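Local coordinates for protein O-methyltransferase (Burkholderia thailandensis, PDB 3MCZ) that probably transfers a methyl group from S-adenosyl-L-methionine to an oxygen atom of an as yet unspecified substrate, and assembles as a dimer, at residues A[46-51]-A[103-108]; A[118-123]-A[150-155]; A[126-131]-A[307-312]; A[162-167]-A[191-196]. All blocks are in the same frame, centred on the assembly; numbering follows the deposited sequence. Where two conformers were deposited one is given.

Contact 1. Residues A[46-51]-A[103-108]; sequences ADKLFD and LTTTSA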
loop_
_atom_site.group_PDB
_atom_site.type_symbol
_atom_site.label_atom_id
_atom_site.label_comp_id
_atom_site.label_asym_id
_atom_site.label_seq_id
_atom_site.Cartn_x
_atom_site.Cartn_y
_atom_site.Cartn_z
ATOM N N ALA A 46 -9.060 12.903 -1.967
ATOM C CA ALA A 46 -10.523 12.746 -2.183
ATOM C C ALA A 46 -11.336 13.821 -1.525
ATOM O O ALA A 46 -12.326 14.301 -2.099
ATOM C CB ALA A 46 -11.022 11.395 -1.704
ATOM N N ASP A 47 -10.951 14.186 -0.300
ATOM C CA ASP A 47 -11.653 15.211 0.456
ATOM C C ASP A 47 -11.108 16.607 0.116
ATOM O O ASP A 47 -11.540 17.593 0.700
ATOM C CB ASP A 47 -11.519 14.935 1.969
ATOM C CG ASP A 47 -12.876 14.939 2.709
ATOM O OD1 ASP A 47 -13.927 15.164 2.063
ATOM O OD2 ASP A 47 -12.904 14.726 3.947
ATOM N N LYS A 48 -10.173 16.691 -0.832
ATOM C CA LYS A 48 -9.568 17.965 -1.263
ATOM C C LYS A 48 -9.016 18.798 -0.077
ATOM O O LYS A 48 -9.210 20.020 -0.006
ATOM C CB LYS A 48 -10.552 18.810 -2.101
ATOM C CG LYS A 48 -11.113 18.074 -3.315
ATOM C CD LYS A 48 -12.202 18.893 -4.032
ATOM C CE LYS A 48 -12.666 18.155 -5.300
ATOM N NZ LYS A 48 -13.456 16.917 -4.971
ATOM N N LEU A 49 -8.347 18.132 0.851
ATOM C CA LEU A 49 -7.801 18.804 2.026
ATOM C C LEU A 49 -6.767 19.851 1.630
ATOM O O LEU A 49 -6.676 20.924 2.226
ATOM C CB LEU A 49 -7.163 17.761 2.956
ATOM C CG LEU A 49 -6.491 18.272 4.226
ATOM C CD1 LEU A 49 -7.491 18.948 5.159
ATOM C CD2 LEU A 49 -5.783 17.113 4.943
ATOM N N PHE A 50 -5.985 19.544 0.604
ATOM C CA PHE A 50 -4.860 20.410 0.220
ATOM C C PHE A 50 -5.264 21.727 -0.459
ATOM O O PHE A 50 -4.446 22.656 -0.580
ATOM C CB PHE A 50 -3.875 19.642 -0.650
ATOM C CG PHE A 50 -3.325 18.423 0.009
ATOM C CD1 PHE A 50 -2.597 18.518 1.177
ATOM C CD2 PHE A 50 -3.544 17.147 -0.544
ATOM C CE1 PHE A 50 -2.073 17.367 1.775
ATOM C CE2 PHE A 50 -3.026 16.005 0.050
ATOM C CZ PHE A 50 -2.290 16.117 1.216
ATOM N N ASP A 51 -6.517 21.802 -0.892
ATOM C CA ASP A 51 -7.072 23.042 -1.394
ATOM C C ASP A 51 -7.260 24.009 -0.229
ATOM O O ASP A 51 -7.073 25.215 -0.397
ATOM C CB ASP A 51 -8.408 22.797 -2.110
ATOM C CG ASP A 51 -8.227 22.298 -3.539
ATOM O OD1 ASP A 51 -7.197 21.661 -3.845
ATOM O OD2 ASP A 51 -9.117 22.564 -4.376
ATOM N N LEU A 103 -1.033 18.405 -6.053
ATOM C CA LEU A 103 -2.161 17.914 -5.254
ATOM C C LEU A 103 -3.227 18.977 -4.975
ATOM O O LEU A 103 -4.133 18.755 -4.167
ATOM C CB LEU A 103 -1.638 17.332 -3.940
ATOM C CG LEU A 103 -0.719 16.104 -4.046
ATOM C CD1 LEU A 103 -0.231 15.693 -2.624
ATOM C CD2 LEU A 103 -1.429 14.963 -4.797
ATOM N N THR A 104 -3.121 20.133 -5.635
ATOM C CA THR A 104 -4.135 21.167 -5.561
ATOM C C THR A 104 -4.980 21.136 -6.843
ATOM O O THR A 104 -4.431 21.074 -7.950
ATOM C CB THR A 104 -3.514 22.582 -5.361
ATOM O OG1 THR A 104 -2.553 22.875 -6.390
ATOM C CG2 THR A 104 -2.853 22.664 -3.983
ATOM N N THR A 105 -6.304 21.190 -6.692
ATOM C CA THR A 105 -7.214 20.992 -7.825
ATOM C C THR A 105 -7.048 22.059 -8.935
ATOM O O THR A 105 -7.335 21.806 -10.102
ATOM C CB THR A 105 -8.691 21.014 -7.368
ATOM O OG1 THR A 105 -8.982 22.303 -6.843
ATOM C CG2 THR A 105 -8.964 19.987 -6.301
ATOM N N THR A 106 -6.557 23.228 -8.558
ATOM C CA THR A 106 -6.398 24.335 -9.476
ATOM C C THR A 106 -5.074 24.270 -10.233
ATOM O O THR A 106 -4.850 25.099 -11.116
ATOM C CB THR A 106 -6.460 25.682 -8.702
ATOM O OG1 THR A 106 -5.606 25.626 -7.535
ATOM C CG2 THR A 106 -7.891 25.964 -8.238
ATOM N N SER A 107 -4.184 23.331 -9.903
ATOM C CA SER A 107 -2.883 23.322 -10.557
ATOM C C SER A 107 -2.971 22.652 -11.897
ATOM O O SER A 107 -3.554 21.569 -12.025
ATOM C CB SER A 107 -1.810 22.621 -9.747
ATOM O OG SER A 107 -0.657 22.401 -10.551
ATOM N N ALA A 108 -2.320 23.253 -12.886
ATOM C CA ALA A 108 -2.170 22.623 -14.197
ATOM C C ALA A 108 -1.494 21.236 -14.125
ATOM O O ALA A 108 -1.656 20.427 -15.027
ATOM C CB ALA A 108 -1.401 23.570 -15.172
HETATM O O HOH W 1 -6.533 19.042 -3.106
#
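This is a polar side-chain-to-loop contact in the dimerisation domain of the O-methyltransferase: the carboxylate of D51, in the short helical turn after helix 35-46, bites the backbone and hydroxyl of T105, just past helix 97-103. The N-H of T105 meets D51 OD1 almost head on, with 3.0 Å from N to OD1 and an N-H...O angle of 172°. T105 OG1 donates to D51 OD2 over a very short 2.5 Å. Both carboxylate oxygens use their syn lone pairs, so one residue grips both with two donors and fixes the rotation of the carboxylate. T105 can do this because its OG1 sits between its backbone N and carbonyl carbon (chi1 63°), the crowded position. D51 OD1 also accepts a hydrogen bond from water 1, which donates a second one to L103 O, 2.6 Å from the water oxygen. The carboxylate thus receives three bonds, which probably favours its ionised form.

Beside these bonds the contact turns apolar. The F50 and L103 side chains lie alongside each other, pointing the same way, with F50 CE2 3.9 Å from L103 CD1, while T104 CG2 rests 3.8 Å from F50 O. The aliphatic part of K48, at the Schellman motif ending helix 35-46, crosses the T105 side chain at about a right angle, its CD meeting CG2.

A type I turn from T104 to S107 carries the chain onward. F50 also packs on A44 of helix 35-46, F50 O accepts from N95 on strand 92-95, and L103 reaches L28 of the second subunit.

Contact 2. Residues A[118-123]-A[150-155]; sequences QYLQWD and TRARDA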
loop_
_atom_site.group_PDB
_atom_site.type_symbol
_atom_site.label_atom_id
_atom_site.label_comp_id
_atom_site.label_asym_id
_atom_site.label_seq_id
_atom_site.Cartn_x
_atom_site.Cartn_y
_atom_site.Cartn_z
ATOM N N GLN A 118 -6.367 5.108 -8.938
ATOM C CA GLN A 118 -5.730 4.161 -8.019
ATOM C C GLN A 118 -6.620 3.837 -6.805
ATOM O O GLN A 118 -6.815 2.678 -6.479
ATOM C CB GLN A 118 -4.368 4.662 -7.600
ATOM C CG GLN A 118 -3.327 4.665 -8.740
ATOM C CD GLN A 118 -2.103 5.498 -8.424
ATOM O OE1 GLN A 118 -2.192 6.519 -7.727
ATOM N NE2 GLN A 118 -0.958 5.110 -8.988
ATOM N N TYR A 119 -7.176 4.824 -6.129
ATOM C CA TYR A 119 -8.011 4.461 -4.984
ATOM C C TYR A 119 -9.295 3.767 -5.335
ATOM O O TYR A 119 -9.815 3.001 -4.546
ATOM C CB TYR A 119 -8.213 5.590 -3.993
ATOM C CG TYR A 119 -9.038 6.769 -4.338
ATOM C CD1 TYR A 119 -10.401 6.668 -4.554
ATOM C CD2 TYR A 119 -8.465 8.049 -4.296
ATOM C CE1 TYR A 119 -11.150 7.797 -4.800
ATOM C CE2 TYR A 119 -9.212 9.187 -4.544
ATOM C CZ TYR A 119 -10.549 9.055 -4.802
ATOM O OH TYR A 119 -11.300 10.193 -5.056
ATOM N N LEU A 120 -9.775 3.966 -6.557
ATOM C CA LEU A 120 -10.960 3.221 -7.005
ATOM C C LEU A 120 -10.724 1.702 -7.203
ATOM O O LEU A 120 -11.705 0.951 -7.387
ATOM C CB LEU A 120 -11.517 3.858 -8.297
ATOM C CG LEU A 120 -12.174 5.237 -8.062
ATOM C CD1 LEU A 120 -12.595 5.905 -9.393
ATOM C CD2 LEU A 120 -13.377 5.072 -7.084
ATOM N N GLN A 121 -9.466 1.239 -7.186
ATOM C CA GLN A 121 -9.212 -0.216 -7.280
ATOM C C GLN A 121 -8.982 -0.882 -5.914
ATOM O O GLN A 121 -8.690 -2.081 -5.847
ATOM C CB GLN A 121 -8.017 -0.537 -8.209
ATOM C CG GLN A 121 -7.908 0.331 -9.460
ATOM C CD GLN A 121 -9.228 0.480 -10.209
ATOM O OE1 GLN A 121 -9.980 -0.485 -10.362
ATOM N NE2 GLN A 121 -9.511 1.700 -10.688
ATOM N N TRP A 122 -9.165 -0.125 -4.824
ATOM C CA TRP A 122 -8.835 -0.620 -3.487
ATOM C C TRP A 122 -9.521 -1.927 -3.127
ATOM O O TRP A 122 -8.918 -2.830 -2.534
ATOM C CB TRP A 122 -9.233 0.417 -2.441
ATOM C CG TRP A 122 -8.746 0.139 -1.038
ATOM C CD1 TRP A 122 -9.437 -0.443 -0.015
ATOM C CD2 TRP A 122 -7.478 0.513 -0.501
ATOM N NE1 TRP A 122 -8.665 -0.474 1.114
ATOM C CE2 TRP A 122 -7.461 0.106 0.852
ATOM C CE3 TRP A 122 -6.373 1.180 -1.016
ATOM C CZ2 TRP A 122 -6.376 0.332 1.682
ATOM C CZ3 TRP A 122 -5.265 1.381 -0.180
ATOM C CH2 TRP A 122 -5.289 0.969 1.146
ATOM N N ASP A 123 -10.805 -1.998 -3.426
ATOM C CA ASP A 123 -11.588 -3.183 -3.106
ATOM C C ASP A 123 -11.362 -4.364 -4.055
ATOM O O ASP A 123 -11.802 -5.480 -3.770
ATOM C CB ASP A 123 -13.095 -2.844 -3.067
ATOM C CG ASP A 123 -13.433 -1.753 -2.065
ATOM O OD1 ASP A 123 -12.626 -1.550 -1.118
ATOM O OD2 ASP A 123 -14.523 -1.127 -2.205
ATOM N N THR A 150 -18.882 6.076 -14.686
ATOM C CA THR A 150 -18.307 7.198 -15.445
ATOM C C THR A 150 -17.099 7.783 -14.729
ATOM O O THR A 150 -16.109 8.133 -15.373
ATOM C CB THR A 150 -19.339 8.309 -15.696
ATOM O OG1 THR A 150 -20.442 7.749 -16.413
ATOM C CG2 THR A 150 -18.737 9.445 -16.546
ATOM N N ARG A 151 -17.179 7.858 -13.406
ATOM C CA ARG A 151 -16.089 8.337 -12.574
ATOM C C ARG A 151 -14.822 7.499 -12.801
ATOM O O ARG A 151 -13.740 8.047 -13.021
ATOM C CB ARG A 151 -16.492 8.298 -11.082
ATOM C CG ARG A 151 -15.498 8.907 -10.125
ATOM C CD ARG A 151 -15.773 8.531 -8.653
ATOM N NE ARG A 151 -14.764 9.098 -7.746
ATOM C CZ ARG A 151 -14.903 9.211 -6.422
ATOM N NH1 ARG A 151 -16.008 8.766 -5.814
ATOM N NH2 ARG A 151 -13.927 9.769 -5.692
ATOM N N ALA A 152 -14.954 6.176 -12.745
ATOM C CA ALA A 152 -13.795 5.306 -12.882
ATOM C C ALA A 152 -13.278 5.300 -14.336
ATOM O O ALA A 152 -12.064 5.219 -14.558
ATOM C CB ALA A 152 -14.122 3.882 -12.389
ATOM N N ARG A 153 -14.194 5.362 -15.303
ATOM C CA ARG A 153 -13.815 5.430 -16.720
ATOM C C ARG A 153 -13.018 6.708 -16.991
ATOM O O ARG A 153 -11.944 6.664 -17.591
ATOM C CB ARG A 153 -15.052 5.396 -17.634
ATOM C CG ARG A 153 -14.723 5.465 -19.128
ATOM C CD ARG A 153 -15.937 5.892 -19.947
ATOM N NE ARG A 153 -16.230 7.318 -19.798
ATOM C CZ ARG A 153 -17.225 7.938 -20.427
ATOM N NH1 ARG A 153 -18.026 7.251 -21.232
ATOM N NH2 ARG A 153 -17.425 9.235 -20.238
ATOM N N ASP A 154 -13.540 7.841 -16.530
ATOM C CA ASP A 154 -12.899 9.143 -16.754
ATOM C C ASP A 154 -11.558 9.303 -15.995
ATOM O O ASP A 154 -10.595 9.860 -16.539
ATOM C CB ASP A 154 -13.853 10.272 -16.385
ATOM C CG ASP A 154 -15.045 10.371 -17.325
ATOM O OD1 ASP A 154 -15.109 9.634 -18.348
ATOM O OD2 ASP A 154 -15.926 11.206 -17.027
ATOM N N ALA A 155 -11.495 8.805 -14.762
ATOM C CA ALA A 155 -10.254 8.802 -14.001
ATOM C C ALA A 155 -9.191 7.976 -14.723
ATOM O O ALA A 155 -8.043 8.410 -14.870
ATOM C CB ALA A 155 -10.479 8.267 -12.582
HETATM O O HOH W 2 -10.613 3.790 -12.691
#
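D154 OD1 is the best-held polar atom here, and two nitrogens of the same neighbour grip it: R153 bends round on the side of helix 150-172 turned away from 118-123 and offers NE and NH2 side-on, forming a salt bridge with 3.0 Å from R153 NE to D154 OD1. The contact itself packs the type I turn Y119-W122, at the end of helix 112-119, on the first turns of helix 150-172 of the methyltransferase domain; W122 of this turn stacks on W122 of the second subunit. L120 drives its CD1 branch onto the helix, 3.7 Å from A152 CA and 3.9 Å from A152 CB. Its second branch, CD2, lies over one face of the R151 guanidinium, offset toward the rim.

R151 leaves the helix with CG anti to its backbone N (chi1 -174°) and runs extended to NE, carrying its tip to the edge of the Y119 ring, in the ring plane. The two flat groups stand 88° apart. R151 NH2 is 2.7 Å from Y119 OH, but the N-H...O angle of 120° makes this a weak bond. The stronger partner of R151 is E116, one turn earlier in the same helix as Y119, through a salt bridge at NE.

The chemistry is therefore an apolar leucine contact beside a guanidinium whose charge is probably balanced by E116, with a weak bond to the phenol hydroxyl.

Contact 3. Residues A[126-131]-A[307-312]; sequences PRLGEI and MMVNTN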
loop_
_atom_site.group_PDB
_atom_site.type_symbol
_atom_site.label_atom_id
_atom_site.label_comp_id
_atom_site.label_asym_id
_atom_site.label_seq_id
_atom_site.Cartn_x
_atom_site.Cartn_y
_atom_site.Cartn_z
ATOM N N PRO A 126 -7.978 -7.285 -2.849
ATOM C CA PRO A 126 -8.195 -8.402 -1.959
ATOM C C PRO A 126 -9.020 -9.528 -2.587
ATOM O O PRO A 126 -9.173 -10.579 -1.978
ATOM C CB PRO A 126 -8.966 -7.773 -0.792
ATOM C CG PRO A 126 -8.637 -6.383 -0.851
ATOM C CD PRO A 126 -8.597 -6.071 -2.305
ATOM N N ARG A 127 -9.525 -9.316 -3.803
ATOM C CA ARG A 127 -10.330 -10.342 -4.460
ATOM C C ARG A 127 -9.523 -11.109 -5.463
ATOM O O ARG A 127 -10.092 -11.803 -6.320
ATOM C CB ARG A 127 -11.584 -9.705 -5.088
ATOM C CG ARG A 127 -12.455 -9.069 -4.049
ATOM C CD ARG A 127 -13.650 -8.315 -4.637
ATOM N NE ARG A 127 -14.651 -9.296 -5.027
ATOM C CZ ARG A 127 -15.881 -9.031 -5.466
ATOM N NH1 ARG A 127 -16.315 -7.782 -5.607
ATOM N NH2 ARG A 127 -16.673 -10.051 -5.767
ATOM N N LEU A 128 -8.189 -11.052 -5.328
ATOM C CA LEU A 128 -7.312 -11.815 -6.159
ATOM C C LEU A 128 -7.699 -13.258 -6.300
ATOM O O LEU A 128 -7.611 -13.809 -7.401
ATOM C CB LEU A 128 -5.874 -11.788 -5.654
ATOM C CG LEU A 128 -4.912 -10.835 -6.312
ATOM C CD1 LEU A 128 -3.610 -10.775 -5.503
ATOM C CD2 LEU A 128 -4.617 -11.330 -7.785
ATOM N N GLY A 129 -8.022 -13.906 -5.179
ATOM C CA GLY A 129 -8.382 -15.331 -5.172
ATOM C C GLY A 129 -9.528 -15.655 -6.118
ATOM O O GLY A 129 -9.540 -16.705 -6.737
ATOM N N GLU A 130 -10.504 -14.756 -6.225
ATOM C CA GLU A 130 -11.638 -14.966 -7.132
ATOM C C GLU A 130 -11.213 -14.821 -8.599
ATOM O O GLU A 130 -11.696 -15.560 -9.471
ATOM C CB GLU A 130 -12.771 -13.955 -6.864
ATOM C CG GLU A 130 -13.428 -14.069 -5.502
ATOM C CD GLU A 130 -14.380 -12.898 -5.227
ATOM O OE1 GLU A 130 -15.387 -12.779 -5.956
ATOM O OE2 GLU A 130 -14.106 -12.085 -4.298
ATOM N N ILE A 131 -10.383 -13.826 -8.866
ATOM C CA ILE A 131 -9.907 -13.532 -10.231
ATOM C C ILE A 131 -9.104 -14.680 -10.767
ATOM O O ILE A 131 -9.289 -15.091 -11.923
ATOM C CB ILE A 131 -9.033 -12.228 -10.317
ATOM C CG1 ILE A 131 -9.765 -11.023 -9.708
ATOM C CG2 ILE A 131 -8.602 -11.970 -11.810
ATOM C CD1 ILE A 131 -8.874 -9.791 -9.551
HETATM N N MSE A 307 -2.521 -5.947 -14.739
HETATM C CA MSE A 307 -3.439 -6.008 -15.878
HETATM C C MSE A 307 -4.387 -7.187 -15.749
HETATM O O MSE A 307 -5.542 -7.049 -16.094
HETATM C CB MSE A 307 -2.666 -6.087 -17.204
HETATM C CG MSE A 307 -1.882 -4.819 -17.560
HETATM SE SE MSE A 307 -2.951 -3.188 -17.542
HETATM C CE MSE A 307 -4.591 -3.912 -18.260
HETATM N N MSE A 308 -3.912 -8.303 -15.194
HETATM C CA MSE A 308 -4.761 -9.455 -14.869
HETATM C C MSE A 308 -5.822 -9.074 -13.845
HETATM O O MSE A 308 -6.988 -9.511 -13.937
HETATM C CB MSE A 308 -3.887 -10.610 -14.338
HETATM C CG MSE A 308 -4.607 -11.931 -14.196
HETATM SE SE MSE A 308 -3.887 -12.993 -12.823
HETATM C CE MSE A 308 -4.878 -12.265 -11.526
ATOM N N VAL A 309 -5.466 -8.241 -12.861
ATOM C CA VAL A 309 -6.519 -7.797 -11.936
ATOM C C VAL A 309 -7.555 -6.921 -12.684
ATOM O O VAL A 309 -8.775 -7.050 -12.429
ATOM C CB VAL A 309 -5.953 -7.090 -10.688
ATOM C CG1 VAL A 309 -7.066 -6.398 -9.872
ATOM C CG2 VAL A 309 -5.166 -8.114 -9.831
ATOM N N ASN A 310 -7.075 -6.028 -13.539
ATOM C CA ASN A 310 -7.933 -5.074 -14.246
ATOM C C ASN A 310 -8.868 -5.670 -15.296
ATOM O O ASN A 310 -9.965 -5.184 -15.470
ATOM C CB ASN A 310 -7.135 -3.985 -14.955
ATOM C CG ASN A 310 -6.513 -2.953 -14.000
ATOM O OD1 ASN A 310 -6.771 -2.941 -12.789
ATOM N ND2 ASN A 310 -5.623 -2.103 -14.572
ATOM N N THR A 311 -8.424 -6.674 -16.022
ATOM C CA THR A 311 -9.238 -7.232 -17.105
ATOM C C THR A 311 -9.018 -8.755 -17.234
ATOM O O THR A 311 -7.894 -9.251 -16.999
ATOM C CB THR A 311 -8.933 -6.454 -18.439
ATOM O OG1 THR A 311 -10.009 -6.657 -19.354
ATOM C CG2 THR A 311 -7.651 -6.872 -19.079
ATOM N N ASN A 312 -10.036 -9.477 -17.692
ATOM C CA ASN A 312 -9.986 -10.949 -17.720
ATOM C C ASN A 312 -8.703 -11.506 -18.353
ATOM O O ASN A 312 -8.043 -12.319 -17.761
ATOM C CB ASN A 312 -11.187 -11.499 -18.513
ATOM C CG ASN A 312 -11.413 -12.999 -18.312
ATOM O OD1 ASN A 312 -10.954 -13.597 -17.350
ATOM N ND2 ASN A 312 -12.101 -13.620 -19.274
#
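I131 turns CG2 anti to its backbone N and CG1 beside it (chi1 -54°), while M308, a selenomethionine, starts with CG anti to its own N and bends sharply at the end of its chain (chi3 86°), which curls the CE methyl back toward I131. The result is an apolar helix-to-helix contact in which the short helix 128-132 lies against the C-terminal turn of helix 298-310, a helix of the Rossmann-like methyltransferase domain. I131 straddles M308 and V309: CG2 goes to M308, 3.7 Å from its CE, and CD1 goes to V309, 3.9 Å from its CG1. L128 works alongside through a single branch, its CD2 touching both V309 CG2 and M308 CE and crossing each side chain at about a right angle.

The side-chain contacts are made mostly by methyl groups, and all four residues are buried. On the outer side, R127 at the N-cap position folds onto E130 with NE and NH2, one to each carboxylate oxygen, closing a salt bridge over the first turn of helix 128-132.

The second subunit comes in beside the contact: its K72 donates to I131 O and N312 OD1 and packs on M308, while its Y43 meets L128. The closest approach to backbone is I131 CG2, 3.6 Å from M308 O.

Contact 4. Residues A[162-167]-A[191-196]; sequences RLSQPM and GTYLAQ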
loop_
_atom_site.group_PDB
_atom_site.type_symbol
_atom_site.label_atom_id
_atom_site.label_comp_id
_atom_site.label_asym_id
_atom_site.label_seq_id
_atom_site.Cartn_x
_atom_site.Cartn_y
_atom_site.Cartn_z
ATOM N N ARG A 162 -2.131 11.481 -18.765
ATOM C CA ARG A 162 -1.071 12.120 -18.018
ATOM C C ARG A 162 0.165 11.209 -17.987
ATOM O O ARG A 162 1.281 11.620 -18.336
ATOM C CB ARG A 162 -1.577 12.455 -16.615
ATOM C CG ARG A 162 -0.600 13.203 -15.786
ATOM C CD ARG A 162 -0.413 14.615 -16.315
ATOM N NE ARG A 162 0.554 15.339 -15.496
ATOM C CZ ARG A 162 0.299 15.855 -14.289
ATOM N NH1 ARG A 162 -0.910 15.749 -13.747
ATOM N NH2 ARG A 162 1.254 16.495 -13.630
ATOM N N LEU A 163 -0.054 9.956 -17.614
ATOM C CA LEU A 163 1.041 9.000 -17.455
ATOM C C LEU A 163 1.738 8.688 -18.787
ATOM O O LEU A 163 2.923 8.360 -18.798
ATOM C CB LEU A 163 0.549 7.709 -16.751
ATOM C CG LEU A 163 0.204 7.853 -15.256
ATOM C CD1 LEU A 163 -0.493 6.607 -14.716
ATOM C CD2 LEU A 163 1.453 8.171 -14.408
ATOM N N SER A 164 1.014 8.823 -19.900
ATOM C CA SER A 164 1.561 8.521 -21.203
ATOM C C SER A 164 2.404 9.639 -21.826
ATOM O O SER A 164 3.086 9.388 -22.809
ATOM C CB SER A 164 0.436 8.123 -22.160
ATOM O OG SER A 164 -0.159 6.933 -21.665
ATOM N N GLN A 165 2.385 10.847 -21.266
ATOM C CA GLN A 165 3.012 12.005 -21.950
ATOM C C GLN A 165 4.481 11.841 -22.349
ATOM O O GLN A 165 4.888 12.307 -23.424
ATOM C CB GLN A 165 2.868 13.304 -21.144
ATOM C CG GLN A 165 3.200 14.573 -21.929
ATOM C CD GLN A 165 2.305 14.763 -23.142
ATOM O OE1 GLN A 165 1.088 14.576 -23.055
ATOM N NE2 GLN A 165 2.899 15.113 -24.285
ATOM N N PRO A 166 5.299 11.244 -21.478
ATOM C CA PRO A 166 6.709 11.103 -21.894
ATOM C C PRO A 166 6.852 10.321 -23.169
ATOM O O PRO A 166 7.628 10.699 -24.013
ATOM C CB PRO A 166 7.355 10.348 -20.736
ATOM C CG PRO A 166 6.505 10.688 -19.539
ATOM C CD PRO A 166 5.095 10.877 -20.064
HETATM N N MSE A 167 6.081 9.243 -23.318
HETATM C CA MSE A 167 6.204 8.447 -24.519
HETATM C C MSE A 167 5.546 9.094 -25.713
HETATM O O MSE A 167 6.022 8.928 -26.808
HETATM C CB MSE A 167 5.678 7.058 -24.321
HETATM C CG MSE A 167 6.706 6.236 -23.679
HETATM SE SE MSE A 167 5.821 4.947 -22.699
HETATM C CE MSE A 167 4.302 5.997 -22.063
ATOM N N GLY A 191 -6.406 9.114 -27.234
ATOM C CA GLY A 191 -5.968 9.563 -28.545
ATOM C C GLY A 191 -4.836 10.564 -28.525
ATOM O O GLY A 191 -4.604 11.264 -29.530
ATOM N N THR A 192 -4.115 10.623 -27.399
ATOM C CA THR A 192 -3.103 11.647 -27.226
ATOM C C THR A 192 -1.922 11.419 -28.174
ATOM O O THR A 192 -1.348 12.391 -28.652
ATOM C CB THR A 192 -2.647 11.759 -25.746
ATOM O OG1 THR A 192 -3.800 12.054 -24.938
ATOM C CG2 THR A 192 -1.675 12.864 -25.567
ATOM N N TYR A 193 -1.574 10.164 -28.462
ATOM C CA TYR A 193 -0.449 9.920 -29.372
ATOM C C TYR A 193 -0.798 10.467 -30.763
ATOM O O TYR A 193 -0.020 11.209 -31.352
ATOM C CB TYR A 193 -0.085 8.448 -29.480
ATOM C CG TYR A 193 0.454 7.806 -28.194
ATOM C CD1 TYR A 193 -0.414 7.274 -27.230
ATOM C CD2 TYR A 193 1.812 7.717 -27.961
ATOM C CE1 TYR A 193 0.075 6.688 -26.068
ATOM C CE2 TYR A 193 2.320 7.144 -26.795
ATOM C CZ TYR A 193 1.447 6.623 -25.849
ATOM O OH TYR A 193 1.944 6.035 -24.690
ATOM N N LEU A 194 -1.969 10.120 -31.271
ATOM C CA LEU A 194 -2.328 10.552 -32.622
ATOM C C LEU A 194 -2.412 12.061 -32.737
ATOM O O LEU A 194 -1.891 12.638 -33.685
ATOM C CB LEU A 194 -3.642 9.931 -33.043
ATOM C CG LEU A 194 -4.054 10.300 -34.468
ATOM C CD1 LEU A 194 -3.025 9.743 -35.472
ATOM C CD2 LEU A 194 -5.418 9.782 -34.773
ATOM N N ALA A 195 -3.064 12.699 -31.759
ATOM C CA ALA A 195 -3.241 14.127 -31.769
ATOM C C ALA A 195 -1.894 14.846 -31.768
ATOM O O ALA A 195 -1.699 15.805 -32.518
ATOM C CB ALA A 195 -4.109 14.572 -30.564
ATOM N N GLN A 196 -0.958 14.398 -30.931
ATOM C CA GLN A 196 0.324 15.071 -30.826
ATOM C C GLN A 196 1.145 14.853 -32.093
ATOM O O GLN A 196 1.885 15.739 -32.511
ATOM C CB GLN A 196 1.092 14.598 -29.593
ATOM C CG GLN A 196 0.645 15.266 -28.314
ATOM C CD GLN A 196 1.521 16.443 -27.948
ATOM O OE1 GLN A 196 2.340 16.357 -27.031
ATOM N NE2 GLN A 196 1.369 17.542 -28.668
HETATM O O HOH W 3 -0.080 4.839 -23.012
#
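Helix 162-167 and helix 192-196 pass 10.5 Å apart at their axes with a crossing angle of -47°, the first of them kinked at P166, which has no N-H to give, and M167, whose N makes a weak bond to S164 O. Y193 makes the largest contribution across the gap. With CG anti to its carbonyl carbon (chi1 -65°), the tyrosine lays its ring toward the other helix, and its hydroxyl ends between S164 and M167, a selenomethionine. S164 CB is 3.6 Å from Y193 OH, and the CE methyl of M167 comes to 3.5 Å from the same oxygen.

Water 3 lies at the edge of the Y193 ring, in its plane, 2.9 Å from Y193 OH, and donates to S164 OG; that serine hydroxyl also pairs with M160 O in its own helix.

Helix 192-200 is the one that follows the first strand of the Rossmann-like sheet, 182-186, by way of a glycine-rich loop. In class I methyltransferases the corresponding loop, motif I, binds AdoMet, and probably does so here; G191, with its positive phi, closes it at the N-cap of the helix.

At the far end Q165 and Q196 meet amide to amide, their planes 57° apart. Q165 NE2 donates to a lone pair of Q196 OE1 in the carbonyl plane, at 3.1 Å, and also to D169 OD1. The bend of Q165 at chi2 brings its end back toward the other helix, leaving OE1 near T192 CG2. L286 of strand 281-288 packs on both Y193 and M167.

How the contacts relate
From the N terminus, contact 1 comes first: it closes a loop of 51 residues inside the dimerisation domain before any other contact opens. It touches contact 2 where A46 CB meets Y119 OH. Contact 2 closes a loop of 26 residues, tying the end of helix 112-119 to the start of helix 150-172; contact 3 opens within it, at 126-131, and closes only at 307-312, so the two cross. Inside the loop of contact 3 is nested contact 4, which joins a later part of helix 150-172 to the helix after the first sheet strand. Helix 150-172 therefore serves contacts 2 and 4, linking the connecting helices to the Rossmann-like domain. Contacts 1, 2 and 3 touch the second subunit.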